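Local coordinates for protein shikimate 5'-dehydrogenase (Methanocaldococcus jannaschii, PDB 1NVT) that probably catalyses the NADP-dependent interconversion of 3-dehydroshikimate and shikimate in aromatic amino acid biosynthesis, and binds NADP+, at residues R125-N130 with A148-I153; F34-L39 with E271-V276. All coordinates share one frame; numbering follows the deposited sequence.

Interaction 1: residues R125-N130 with A148-I153; sequences RVKDKN and AKDNNI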
loop_
_atom_site.group_PDB
_atom_site.type_symbol
_atom_site.label_atom_id
_atom_site.label_comp_id
_atom_site.label_asym_id
_atom_site.label_seq_id
_atom_site.Cartn_x
_atom_site.Cartn_y
_atom_site.Cartn_z
ATOM N N ARG A 125 -10.766 -27.739 22.734
ATOM C CA ARG A 125 -11.422 -26.743 23.575
ATOM C C ARG A 125 -10.779 -26.620 24.954
ATOM O O ARG A 125 -10.477 -27.624 25.598
ATOM C CB ARG A 125 -12.898 -27.114 23.740
ATOM C CG ARG A 125 -13.774 -26.035 24.345
ATOM C CD ARG A 125 -14.217 -25.045 23.282
ATOM N NE ARG A 125 -15.188 -24.071 23.780
ATOM C CZ ARG A 125 -14.916 -23.117 24.668
ATOM N NH1 ARG A 125 -15.872 -22.282 25.055
ATOM N NH2 ARG A 125 -13.690 -22.993 25.168
ATOM N N VAL A 126 -10.569 -25.383 25.397
ATOM C CA VAL A 126 -9.980 -25.121 26.707
ATOM C C VAL A 126 -10.942 -24.314 27.577
ATOM O O VAL A 126 -11.119 -23.104 27.405
ATOM C CB VAL A 126 -8.634 -24.369 26.591
ATOM C CG1 VAL A 126 -8.185 -23.882 27.968
ATOM C CG2 VAL A 126 -7.580 -25.292 25.997
ATOM N N LYS A 127 -11.567 -25.017 28.513
ATOM C CA LYS A 127 -12.522 -24.424 29.434
ATOM C C LYS A 127 -12.366 -25.151 30.769
ATOM O O LYS A 127 -11.937 -26.311 30.813
ATOM C CB LYS A 127 -13.943 -24.591 28.880
ATOM C CG LYS A 127 -15.001 -23.748 29.574
ATOM C CD LYS A 127 -16.338 -23.766 28.829
ATOM C CE LYS A 127 -17.027 -25.123 28.900
ATOM N NZ LYS A 127 -16.254 -26.195 28.219
ATOM N N ASP A 128 -12.694 -24.455 31.854
ATOM C CA ASP A 128 -12.587 -25.020 33.195
ATOM C C ASP A 128 -11.305 -25.828 33.353
ATOM O O ASP A 128 -11.318 -27.059 33.314
ATOM C CB ASP A 128 -13.802 -25.902 33.491
ATOM C CG ASP A 128 -15.101 -25.120 33.477
ATOM O OD1 ASP A 128 -16.179 -25.753 33.442
ATOM O OD2 ASP A 128 -15.044 -23.867 33.506
ATOM N N LYS A 129 -10.195 -25.119 33.511
ATOM C CA LYS A 129 -8.902 -25.750 33.693
ATOM C C LYS A 129 -7.995 -24.836 34.494
ATOM O O LYS A 129 -8.264 -23.643 34.632
ATOM C CB LYS A 129 -8.255 -26.065 32.344
ATOM C CG LYS A 129 -8.799 -27.306 31.673
ATOM C CD LYS A 129 -7.740 -27.917 30.771
ATOM C CE LYS A 129 -8.125 -29.319 30.312
ATOM N NZ LYS A 129 -7.026 -29.966 29.534
ATOM N N ASN A 130 -6.924 -25.412 35.029
ATOM C CA ASN A 130 -5.956 -24.669 35.823
ATOM C C ASN A 130 -4.829 -24.227 34.909
ATOM O O ASN A 130 -4.020 -25.047 34.471
ATOM C CB ASN A 130 -5.402 -25.561 36.935
ATOM C CG ASN A 130 -6.456 -25.939 37.959
ATOM O OD1 ASN A 130 -6.267 -26.872 38.742
ATOM N ND2 ASN A 130 -7.568 -25.207 37.968
ATOM N N ALA A 148 -9.216 -16.361 30.783
ATOM C CA ALA A 148 -9.889 -16.182 32.066
ATOM C C ALA A 148 -11.398 -16.189 31.885
ATOM O O ALA A 148 -12.146 -16.306 32.859
ATOM C CB ALA A 148 -9.454 -14.878 32.718
ATOM N N LYS A 149 -11.844 -16.057 30.637
ATOM C CA LYS A 149 -13.277 -16.052 30.337
ATOM C C LYS A 149 -13.939 -17.357 30.769
ATOM O O LYS A 149 -15.105 -17.366 31.177
ATOM C CB LYS A 149 -13.519 -15.859 28.834
ATOM C CG LYS A 149 -13.140 -14.496 28.294
ATOM C CD LYS A 149 -13.450 -14.404 26.808
ATOM C CE LYS A 149 -13.225 -12.995 26.283
ATOM N NZ LYS A 149 -13.639 -12.872 24.855
ATOM N N ASP A 150 -13.185 -18.449 30.683
ATOM C CA ASP A 150 -13.707 -19.761 31.024
ATOM C C ASP A 150 -12.694 -20.677 31.702
ATOM O O ASP A 150 -12.858 -21.901 31.702
ATOM C CB ASP A 150 -14.229 -20.432 29.753
ATOM C CG ASP A 150 -13.144 -20.629 28.705
ATOM O OD1 ASP A 150 -13.487 -20.963 27.554
ATOM O OD2 ASP A 150 -11.949 -20.460 29.031
ATOM N N ASN A 151 -11.645 -20.097 32.276
ATOM C CA ASN A 151 -10.635 -20.897 32.958
ATOM C C ASN A 151 -10.131 -20.254 34.241
ATOM O O ASN A 151 -10.331 -19.063 34.492
ATOM C CB ASN A 151 -9.433 -21.154 32.043
ATOM C CG ASN A 151 -9.707 -22.205 30.986
ATOM O OD1 ASN A 151 -9.842 -23.391 31.292
ATOM N ND2 ASN A 151 -9.788 -21.776 29.729
ATOM N N ASN A 152 -9.489 -21.074 35.059
ATOM C CA ASN A 152 -8.893 -20.612 36.301
ATOM C C ASN A 152 -7.470 -20.247 35.895
ATOM O O ASN A 152 -6.699 -21.109 35.465
ATOM C CB ASN A 152 -8.863 -21.738 37.338
ATOM C CG ASN A 152 -10.249 -22.115 37.839
ATOM O OD1 ASN A 152 -10.424 -23.159 38.473
ATOM N ND2 ASN A 152 -11.238 -21.262 37.565
ATOM N N ILE A 153 -7.126 -18.972 36.012
ATOM C CA ILE A 153 -5.792 -18.539 35.630
ATOM C C ILE A 153 -5.021 -17.969 36.807
ATOM O O ILE A 153 -5.594 -17.347 37.709
ATOM C CB ILE A 153 -5.847 -17.465 34.513
ATOM C CG1 ILE A 153 -6.447 -16.166 35.062
ATOM C CG2 ILE A 153 -6.706 -17.962 33.352
ATOM C CD1 ILE A 153 -6.383 -15.004 34.091
#
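D150 reaches across to R125, V126 and K127, and each part of its short side chain finds a different neighbour. CB lies against the aliphatic stem of K127, 3.4 Å from its CG, with the side chains crossing at about a right angle. Next along, CG comes within 3.5 Å of V126 O. At the tip, D150 OD1 accepts a nearly straight, salt-bridging hydrogen bond (165°) from R125 NH2 at 3.1 Å, the oxygen sitting at the edge of the guanidinium and in its plane. A bend at chi2 (83°) brings the arginine chain round to this point. D150 OD2 pairs instead with NH1 of R116 on helix 111-123, whose other terminal nitrogen, NH2, binds V126 O. An aspartate suits this place because two cations share its carboxylate and probably offset its closeness to the V126 carbonyl oxygen.

N151 supplies the second polar grip. Its ND2 donates to V126 O at 3.0 Å, arriving well above the carbonyl plane, while the V126 CG1 methyl, on a side chain crossing N151 at about a right angle, comes within 3.2 Å of ND2. The same ND2 makes a weak bond to L147 O at the end of helix 138-147. N151 OD1 lies 2.8 Å from K129 N. An asparagine suits this buried place because its ND2 can serve both carbonyl oxygens.

Backbone bonds complete the junction. D128 N reaches D150 O at 2.6 Å, and N152 N reaches K129 O at 2.9 Å, where N130 and N152 form a parallel bridge. Here strands 130-134 and 152-156 begin side by side, joined through helix 138-147: a right-handed beta-alpha-beta crossover of the Rossmann fold, held at the strand ends opposite the glycine-rich turn after strand 130-134.

Interaction 2: residues F34-L39 with E271-V276; sequences FKDKGL and EPNIEV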
loop_
_atom_site.group_PDB
_atom_site.type_symbol
_atom_site.label_atom_id
_atom_site.label_comp_id
_atom_site.label_asym_id
_atom_site.label_seq_id
_atom_site.Cartn_x
_atom_site.Cartn_y
_atom_site.Cartn_z
ATOM N N PHE A 34 -2.720 -14.515 0.814
ATOM C CA PHE A 34 -3.559 -13.817 -0.160
ATOM C C PHE A 34 -3.480 -14.584 -1.477
ATOM O O PHE A 34 -4.505 -14.896 -2.090
ATOM C CB PHE A 34 -3.063 -12.384 -0.390
ATOM C CG PHE A 34 -3.371 -11.431 0.737
ATOM C CD1 PHE A 34 -2.482 -10.409 1.053
ATOM C CD2 PHE A 34 -4.552 -11.534 1.461
ATOM C CE1 PHE A 34 -2.764 -9.504 2.075
ATOM C CE2 PHE A 34 -4.846 -10.634 2.484
ATOM C CZ PHE A 34 -3.948 -9.616 2.792
ATOM N N LYS A 35 -2.257 -14.887 -1.910
ATOM C CA LYS A 35 -2.070 -15.621 -3.152
ATOM C C LYS A 35 -2.848 -16.926 -3.127
ATOM O O LYS A 35 -3.706 -17.164 -3.979
ATOM C CB LYS A 35 -0.595 -15.934 -3.392
ATOM C CG LYS A 35 0.251 -14.742 -3.782
ATOM C CD LYS A 35 1.327 -15.155 -4.784
ATOM C CE LYS A 35 0.777 -15.186 -6.213
ATOM N NZ LYS A 35 -0.399 -16.100 -6.413
ATOM N N ASP A 36 -2.539 -17.766 -2.141
ATOM C CA ASP A 36 -3.189 -19.064 -1.977
ATOM C C ASP A 36 -4.698 -18.996 -2.205
ATOM O O ASP A 36 -5.243 -19.784 -2.981
ATOM C CB ASP A 36 -2.911 -19.622 -0.576
ATOM C CG ASP A 36 -3.379 -21.060 -0.419
ATOM O OD1 ASP A 36 -2.781 -21.954 -1.060
ATOM O OD2 ASP A 36 -4.345 -21.294 0.339
ATOM N N LYS A 37 -5.366 -18.059 -1.531
ATOM C CA LYS A 37 -6.812 -17.889 -1.663
ATOM C C LYS A 37 -7.190 -17.028 -2.871
ATOM O O LYS A 37 -8.363 -16.685 -3.060
ATOM C CB LYS A 37 -7.389 -17.266 -0.383
ATOM C CG LYS A 37 -8.201 -18.234 0.483
ATOM C CD LYS A 37 -7.405 -19.480 0.847
ATOM C CE LYS A 37 -8.302 -20.553 1.444
ATOM N NZ LYS A 37 -7.547 -21.814 1.712
ATOM N N GLY A 38 -6.191 -16.683 -3.684
ATOM C CA GLY A 38 -6.429 -15.873 -4.872
ATOM C C GLY A 38 -7.054 -14.507 -4.629
ATOM O O GLY A 38 -7.800 -14.001 -5.475
ATOM N N LEU A 39 -6.759 -13.896 -3.483
ATOM C CA LEU A 39 -7.309 -12.581 -3.170
ATOM C C LEU A 39 -6.372 -11.484 -3.653
ATOM O O LEU A 39 -5.150 -11.594 -3.499
ATOM C CB LEU A 39 -7.537 -12.454 -1.667
ATOM C CG LEU A 39 -8.695 -13.301 -1.138
ATOM C CD1 LEU A 39 -8.671 -13.300 0.386
ATOM C CD2 LEU A 39 -10.025 -12.758 -1.686
ATOM N N GLU A 271 -11.346 -17.299 5.468
ATOM C CA GLU A 271 -10.362 -17.915 6.343
ATOM C C GLU A 271 -9.148 -18.350 5.536
ATOM O O GLU A 271 -9.267 -18.977 4.489
ATOM C CB GLU A 271 -10.966 -19.106 7.091
ATOM C CG GLU A 271 -12.051 -18.708 8.083
ATOM C CD GLU A 271 -12.442 -19.840 9.021
ATOM O OE1 GLU A 271 -12.807 -20.930 8.527
ATOM O OE2 GLU A 271 -12.389 -19.637 10.255
ATOM N N PRO A 272 -7.954 -18.009 6.021
ATOM C CA PRO A 272 -6.700 -18.350 5.349
ATOM C C PRO A 272 -6.175 -19.741 5.681
ATOM O O PRO A 272 -6.550 -20.338 6.690
ATOM C CB PRO A 272 -5.768 -17.247 5.824
ATOM C CG PRO A 272 -6.231 -17.047 7.247
ATOM C CD PRO A 272 -7.727 -17.107 7.165
ATOM N N ASN A 273 -5.301 -20.253 4.823
ATOM C CA ASN A 273 -4.712 -21.566 5.029
ATOM C C ASN A 273 -3.555 -21.470 6.029
ATOM O O ASN A 273 -2.519 -20.863 5.745
ATOM C CB ASN A 273 -4.211 -22.128 3.699
ATOM C CG ASN A 273 -3.604 -23.508 3.844
ATOM O OD1 ASN A 273 -2.703 -23.720 4.660
ATOM N ND2 ASN A 273 -4.087 -24.454 3.045
ATOM N N ILE A 274 -3.735 -22.089 7.192
ATOM C CA ILE A 274 -2.732 -22.064 8.258
ATOM C C ILE A 274 -1.346 -22.607 7.905
ATOM O O ILE A 274 -0.339 -22.108 8.412
ATOM C CB ILE A 274 -3.235 -22.825 9.508
ATOM C CG1 ILE A 274 -4.610 -22.291 9.922
ATOM C CG2 ILE A 274 -2.237 -22.674 10.649
ATOM C CD1 ILE A 274 -4.670 -20.793 10.100
ATOM N N GLU A 275 -1.286 -23.624 7.051
ATOM C CA GLU A 275 0.001 -24.201 6.681
ATOM C C GLU A 275 0.781 -23.287 5.743
ATOM O O GLU A 275 2.012 -23.243 5.784
ATOM C CB GLU A 275 -0.188 -25.579 6.032
ATOM C CG GLU A 275 1.128 -26.233 5.612
ATOM C CD GLU A 275 0.955 -27.650 5.096
ATOM O OE1 GLU A 275 0.164 -27.856 4.147
ATOM O OE2 GLU A 275 1.622 -28.559 5.636
ATOM N N VAL A 276 0.062 -22.565 4.890
ATOM C CA VAL A 276 0.710 -21.641 3.969
ATOM C C VAL A 276 1.437 -20.611 4.820
ATOM O O VAL A 276 2.636 -20.371 4.647
ATOM C CB VAL A 276 -0.319 -20.928 3.071
ATOM C CG1 VAL A 276 0.374 -19.893 2.204
ATOM C CG2 VAL A 276 -1.031 -21.945 2.196
#
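D36 meets N273 and V276 where two helix termini come together: the Schellman motif that closes helix 26-36 faces the N-cap of helix 274-285. The D36 carboxylate and the N273 amide cross obliquely with their planes 83° apart, almost perpendicular, so the two flat groups do not stack. Instead D36 OD2 rests against N273 CB at 3.5 Å. With CG anti to the backbone N (chi1 -171°), the aspartate extends toward V276, whose CG2 methyl makes plain van der Waals contact with D36 CG at 3.6 Å. The start of helix 274-285 and the K37 ammonium would probably offset the unfavourable place of this negative charge at the end of helix 26-36.

K37 comes at N273 from another direction, its side chain at about a right angle to the asparagine. A bend at chi2 carries the chain past E271 O, which lies 3.6 Å from CE, and sets NZ 3.9 Å from N273 CB. The ammonium also forms a salt bridge with D36 OD2 at 3.5 Å. A lysine suits this place because its long aliphatic chain can pass E271 O and still bring a positive charge to D36. G38 follows with positive phi, which glycine accommodates easily, as the C-prime residue of the Schellman turn. Nearby, P272 packs on A33 and V276 on A32 of helix 26-36, adding a nonpolar component to this surface contact.

N273 is suited to its position because a short amide can fold back over the first turn of its own helix. A leucine in its place would probably leave V276 N and E275 N without their side-chain acceptor and fray that turn. N273 OD1 takes a bond from V276 N at 3.0 Å, and a weaker, more bent one from E275 N at 2.8 Å.

How the interactions relate
The two contacts lie in different parts of a two-domain enzyme, their centres 31 Å apart and their nearest atoms about 14 Å apart, without touching. Along the chain, interaction 1 is nested inside the loop that interaction 2 closes. Interaction 1 belongs to the six-stranded parallel sheet of the NADP-binding Rossmann domain. Interaction 2 joins helix 26-36, which belongs to the substrate-binding domain, to helix 274-285 near the end of the chain. The C-terminal helices thus return from the nucleotide-binding domain to pack against the N-terminal one. One contact is internal to the cofactor domain, whereas the other brings an N-terminal helix of the substrate-binding domain against the last helix of the chain.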